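Trigger factor (Thermotoga maritima, PDB 2NSC) probably keeps newly made polypeptides in an open conformation as a chaperone and isomerises peptidyl-prolyl bonds, its N-terminal, ribosome-binding domain being the part described here. Local coordinates at residues E5-R8 with V13-E16; L15-G20 with P75-D80. One frame throughout, in Å; residues are numbered along the deposited sequence.

Contact 1: E5-R8 with V13-E16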
loop_
_atom_site.group_PDB
_atom_site.type_symbol
_atom_site.label_atom_id
_atom_site.label_comp_id
_atom_site.label_asym_id
_atom_site.label_seq_id
_atom_site.Cartn_x
_atom_site.Cartn_y
_atom_site.Cartn_z
ATOM N N GLU A 5 -2.487 12.023 14.592
ATOM C CA GLU A 5 -1.363 12.943 14.805
ATOM C C GLU A 5 -0.397 12.327 15.818
ATOM O O GLU A 5 -0.747 12.145 16.973
ATOM C CB GLU A 5 -1.843 14.324 15.259
ATOM C CG GLU A 5 -0.722 15.331 15.431
ATOM C CD GLU A 5 -1.208 16.712 15.875
ATOM O OE1 GLU A 5 -1.958 17.358 15.136
ATOM O OE2 GLU A 5 -0.816 17.169 16.963
ATOM N N LEU A 6 0.814 11.995 15.379
ATOM C CA LEU A 6 1.813 11.415 16.285
ATOM C C LEU A 6 2.487 12.474 17.149
ATOM O O LEU A 6 2.802 12.223 18.312
ATOM C CB LEU A 6 2.860 10.609 15.512
ATOM C CG LEU A 6 2.395 9.375 14.741
ATOM C CD1 LEU A 6 3.588 8.701 14.046
ATOM C CD2 LEU A 6 1.678 8.383 15.670
ATOM N N GLU A 7 2.722 13.653 16.578
ATOM C CA GLU A 7 3.291 14.757 17.335
ATOM C C GLU A 7 3.177 16.086 16.620
ATOM O O GLU A 7 3.102 16.154 15.380
ATOM C CB GLU A 7 4.749 14.493 17.752
ATOM C CG GLU A 7 5.785 14.639 16.663
ATOM C CD GLU A 7 7.198 14.340 17.151
ATOM O OE1 GLU A 7 7.628 14.940 18.154
ATOM O OE2 GLU A 7 7.890 13.509 16.530
ATOM N N ARG A 8 3.161 17.134 17.436
ATOM C CA ARG A 8 3.224 18.497 16.975
ATOM C C ARG A 8 4.462 19.123 17.591
ATOM O O ARG A 8 4.664 19.064 18.804
ATOM C CB ARG A 8 1.967 19.245 17.406
ATOM C CG ARG A 8 1.893 20.656 16.910
ATOM C CD ARG A 8 0.533 21.254 17.219
ATOM N NE ARG A 8 -0.397 21.178 16.085
ATOM C CZ ARG A 8 -0.374 22.003 15.031
ATOM N NH1 ARG A 8 0.550 22.957 14.935
ATOM N NH2 ARG A 8 -1.265 21.859 14.058
ATOM N N VAL A 13 4.304 18.990 11.949
ATOM C CA VAL A 13 3.320 17.985 12.381
ATOM C C VAL A 13 3.603 16.614 11.747
ATOM O O VAL A 13 3.847 16.525 10.547
ATOM C CB VAL A 13 1.860 18.431 12.091
ATOM C CG1 VAL A 13 0.872 17.440 12.688
ATOM C CG2 VAL A 13 1.600 19.823 12.661
ATOM N N VAL A 14 3.592 15.563 12.570
ATOM C CA VAL A 14 3.770 14.168 12.116
ATOM C C VAL A 14 2.416 13.444 12.127
ATOM O O VAL A 14 1.703 13.404 13.144
ATOM C CB VAL A 14 4.801 13.416 12.995
ATOM C CG1 VAL A 14 5.036 12.003 12.499
ATOM C CG2 VAL A 14 6.116 14.186 13.040
ATOM N N LEU A 15 2.046 12.905 10.977
ATOM C CA LEU A 15 0.745 12.290 10.834
ATOM C C LEU A 15 0.958 10.884 10.344
ATOM O O LEU A 15 1.777 10.665 9.449
ATOM C CB LEU A 15 -0.100 13.051 9.810
ATOM C CG LEU A 15 -0.381 14.546 10.049
ATOM C CD1 LEU A 15 -1.088 15.114 8.825
ATOM C CD2 LEU A 15 -1.240 14.744 11.281
ATOM N N GLU A 16 0.221 9.948 10.929
ATOM C CA GLU A 16 0.259 8.562 10.529
ATOM C C GLU A 16 -1.064 8.165 9.890
ATOM O O GLU A 16 -2.115 8.165 10.562
ATOM C CB GLU A 16 0.508 7.686 11.745
ATOM C CG GLU A 16 0.530 6.210 11.419
ATOM C CD GLU A 16 0.880 5.394 12.629
ATOM O OE1 GLU A 16 0.002 5.262 13.514
ATOM O OE2 GLU A 16 2.035 4.891 12.701
#

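Contact 2: L15-G20 with P75-D80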
loop_
_atom_site.group_PDB
_atom_site.type_symbol
_atom_site.label_atom_id
_atom_site.label_comp_id
_atom_site.label_asym_id
_atom_site.label_seq_id
_atom_site.Cartn_x
_atom_site.Cartn_y
_atom_site.Cartn_z
ATOM N N LEU A 15 2.046 12.905 10.977
ATOM C CA LEU A 15 0.745 12.290 10.834
ATOM C C LEU A 15 0.958 10.884 10.344
ATOM O O LEU A 15 1.777 10.665 9.449
ATOM C CB LEU A 15 -0.100 13.051 9.810
ATOM C CG LEU A 15 -0.381 14.546 10.049
ATOM C CD1 LEU A 15 -1.088 15.114 8.825
ATOM C CD2 LEU A 15 -1.240 14.744 11.281
ATOM N N GLU A 16 0.221 9.948 10.929
ATOM C CA GLU A 16 0.259 8.562 10.529
ATOM C C GLU A 16 -1.064 8.165 9.890
ATOM O O GLU A 16 -2.115 8.165 10.562
ATOM C CB GLU A 16 0.508 7.686 11.745
ATOM C CG GLU A 16 0.530 6.210 11.419
ATOM C CD GLU A 16 0.880 5.394 12.629
ATOM O OE1 GLU A 16 0.002 5.262 13.514
ATOM O OE2 GLU A 16 2.035 4.891 12.701
ATOM N N TYR A 17 -1.005 7.825 8.602
ATOM C CA TYR A 17 -2.178 7.408 7.830
ATOM C C TYR A 17 -2.246 5.892 7.834
ATOM O O TYR A 17 -1.287 5.238 7.472
ATOM C CB TYR A 17 -2.080 7.923 6.386
ATOM C CG TYR A 17 -2.337 9.401 6.244
ATOM C CD1 TYR A 17 -3.583 9.861 5.795
ATOM C CD2 TYR A 17 -1.366 10.348 6.594
ATOM C CE1 TYR A 17 -3.855 11.238 5.663
ATOM C CE2 TYR A 17 -1.616 11.739 6.482
ATOM C CZ TYR A 17 -2.867 12.170 6.012
ATOM O OH TYR A 17 -3.148 13.499 5.871
ATOM N N VAL A 18 -3.378 5.344 8.261
ATOM C CA VAL A 18 -3.637 3.901 8.233
ATOM C C VAL A 18 -4.761 3.650 7.226
ATOM O O VAL A 18 -5.850 4.226 7.335
ATOM C CB VAL A 18 -4.047 3.384 9.633
ATOM C CG1 VAL A 18 -4.420 1.892 9.595
ATOM C CG2 VAL A 18 -2.919 3.625 10.642
ATOM N N PHE A 19 -4.488 2.789 6.253
ATOM C CA PHE A 19 -5.389 2.572 5.139
ATOM C C PHE A 19 -6.177 1.285 5.329
ATOM O O PHE A 19 -5.636 0.278 5.790
ATOM C CB PHE A 19 -4.621 2.550 3.811
ATOM C CG PHE A 19 -3.851 3.811 3.544
ATOM C CD1 PHE A 19 -4.470 4.905 2.958
ATOM C CD2 PHE A 19 -2.510 3.927 3.923
ATOM C CE1 PHE A 19 -3.755 6.095 2.722
ATOM C CE2 PHE A 19 -1.798 5.096 3.682
ATOM C CZ PHE A 19 -2.426 6.196 3.089
ATOM N N GLY A 20 -7.457 1.338 4.958
ATOM C CA GLY A 20 -8.357 0.212 5.107
ATOM C C GLY A 20 -8.308 -0.737 3.924
ATOM O O GLY A 20 -7.688 -0.436 2.907
ATOM N N PRO A 75 -2.301 13.975 -0.121
ATOM C CA PRO A 75 -2.435 15.406 -0.417
ATOM C C PRO A 75 -3.849 15.957 -0.324
ATOM O O PRO A 75 -4.048 17.071 0.160
ATOM C CB PRO A 75 -1.906 15.512 -1.852
ATOM C CG PRO A 75 -0.832 14.469 -1.888
ATOM C CD PRO A 75 -1.424 13.314 -1.110
ATOM N N ASP A 76 -4.826 15.179 -0.756
ATOM C CA ASP A 76 -6.198 15.642 -0.762
ATOM C C ASP A 76 -6.741 15.826 0.660
ATOM O O ASP A 76 -7.617 16.681 0.895
ATOM C CB ASP A 76 -7.061 14.669 -1.554
ATOM C CG ASP A 76 -8.402 15.246 -1.904
ATOM O OD1 ASP A 76 -9.269 15.274 -1.003
ATOM O OD2 ASP A 76 -8.585 15.679 -3.066
ATOM N N THR A 77 -6.225 15.031 1.602
ATOM C CA THR A 77 -6.633 15.130 3.007
ATOM C C THR A 77 -6.051 16.369 3.687
ATOM O O THR A 77 -6.467 16.740 4.795
ATOM C CB THR A 77 -6.228 13.880 3.812
ATOM O OG1 THR A 77 -4.804 13.815 3.894
ATOM C CG2 THR A 77 -6.743 12.632 3.151
ATOM N N LEU A 78 -5.087 17.001 3.022
ATOM C CA LEU A 78 -4.410 18.154 3.590
ATOM C C LEU A 78 -4.742 19.456 2.867
ATOM O O LEU A 78 -4.223 20.504 3.249
ATOM C CB LEU A 78 -2.890 17.948 3.587
ATOM C CG LEU A 78 -2.314 16.717 4.297
ATOM C CD1 LEU A 78 -0.878 16.477 3.901
ATOM C CD2 LEU A 78 -2.422 16.845 5.783
ATOM N N LYS A 79 -5.583 19.397 1.831
ATOM C CA LYS A 79 -5.864 20.580 1.026
ATOM C C LYS A 79 -6.541 21.734 1.815
ATOM O O LYS A 79 -6.560 22.860 1.348
ATOM C CB LYS A 79 -6.650 20.215 -0.244
ATOM C CG LYS A 79 -8.084 19.795 -0.007
ATOM C CD LYS A 79 -8.787 19.450 -1.297
ATOM C CE LYS A 79 -10.084 18.699 -1.006
ATOM N NZ LYS A 79 -10.979 18.564 -2.201
ATOM N N ASP A 80 -7.070 21.435 3.005
ATOM C CA ASP A 80 -7.655 22.442 3.911
ATOM C C ASP A 80 -6.613 23.103 4.846
ATOM O O ASP A 80 -6.930 24.013 5.613
ATOM C CB ASP A 80 -8.785 21.816 4.741
ATOM C CG ASP A 80 -8.313 20.634 5.612
ATOM O OD1 ASP A 80 -7.296 19.967 5.285
ATOM O OD2 ASP A 80 -8.982 20.358 6.636
#

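Contact 1: E5-R8 with V13-E16
Glu5-Arg8 and Val13-Glu16 run antiparallel, 4.6 Å apart between their axes, and a classic beta bulge breaks their register where Leu6 and Glu7 both face Val14. The backbone of Val14 serves both residues of the bulge: Leu6 N donates to Val14 O at 2.8 Å, while Val14 N reaches Glu7 O at 2.9 Å. The extra residue turns Leu6 toward the partner strand, where its CD1 meets Val14 CG1 at 3.9 Å and its CG lies against CB of Glu16. Glu7, standing on the same face as Val14, has its CG between the backbone N and the carbonyl carbon (chi1 76°), which sets that methylene 3.7 Å from Val14 CG2. The other face carries Glu5, Arg8, Val13 and Leu15. Here the Val13 methyls part company: CG1 meets the extended chain of Glu5, approaching OE1 to 3.7 Å, whereas CG2 sits over the centre of one face of the Arg8 guanidinium. A bend at chi3 (-97°) folds Arg8 back over that methyl, and its NH1 also makes a weak hydrogen bond to Lys10 O in the turn. The bulge lies in the surface hairpin of strands 2-9 and 12-18, whose Leu15 leans on Leu78, in the 75-80 segment that follows helix 62-71.

Contact 2: L15-G20 with P75-D80
The face of the N-terminal hairpin that carries Leu15 and Tyr17 meets the short, weakly bonded helical turn about residues 75-77 in a small, partly buried contact made by four side chains. Its polar centre is the hydroxyl of Tyr17, which donates a hydrogen bond to Thr77 OG1 across 2.6 Å. OG1 lies at the edge of the tyrosine ring, near its plane, and also comes within 3.3 Å of Tyr17 CE1, so the threonine flanks the phenol on its CE1 side. On Thr77, OG1 takes the position between the backbone N and the carbonyl carbon (chi1 67°), and in the same pose it is hydrogen-bonded to Ile74 O in the preceding turn. The threonine oxygen therefore links the tyrosine to the main chain at Ile74, and the two bonds together should limit rotation of the Thr77 side chain.

Leu78 supplies the apolar half. Its CD2 methyl touches two residues of the strand, approaching Tyr17 OH to 3.4 Å and Leu15 CD1 to 3.7 Å. The two leucine chains run antiparallel alongside one another and meet through one methyl each. With its CG anti to the carbonyl carbon (chi1 -57°), Leu78 sends its branch toward the strand; the residue is buried and also packs on Pro87. Leu78 N bonds to Pro75 O at 3.0 Å, which ties this leucine to the turn bearing Thr77. Across the hairpin, Val3 touches both Leu15 and Tyr17. This is tertiary packing of a beta-hairpin face against a short helical turn, here joining sequence-distant parts of the trigger factor N-terminal domain through a tyrosine-threonine hydrogen bond beside a leucine-leucine contact.

Overall arrangement
Strand 12-18 is common to both contacts, whose centres lie 11 Å apart, and it shows how one strand can serve two levels of structure. Contact 1 pairs it with its neighbour in sequence to make the hairpin; contact 2 docks that hairpin on a segment 55 residues further along the chain. Leu15 is the side chain that works in both, touching Glu5 within the sheet and Leu78 beyond it. Contact 1 is a surface contact, about 20 Å from the chain centre to its own centre, while contact 2 lies at about 14 Å and is partly buried. Both belong to the ribosome-binding domain; the isomerase activity resides in the middle domain, absent from this chain.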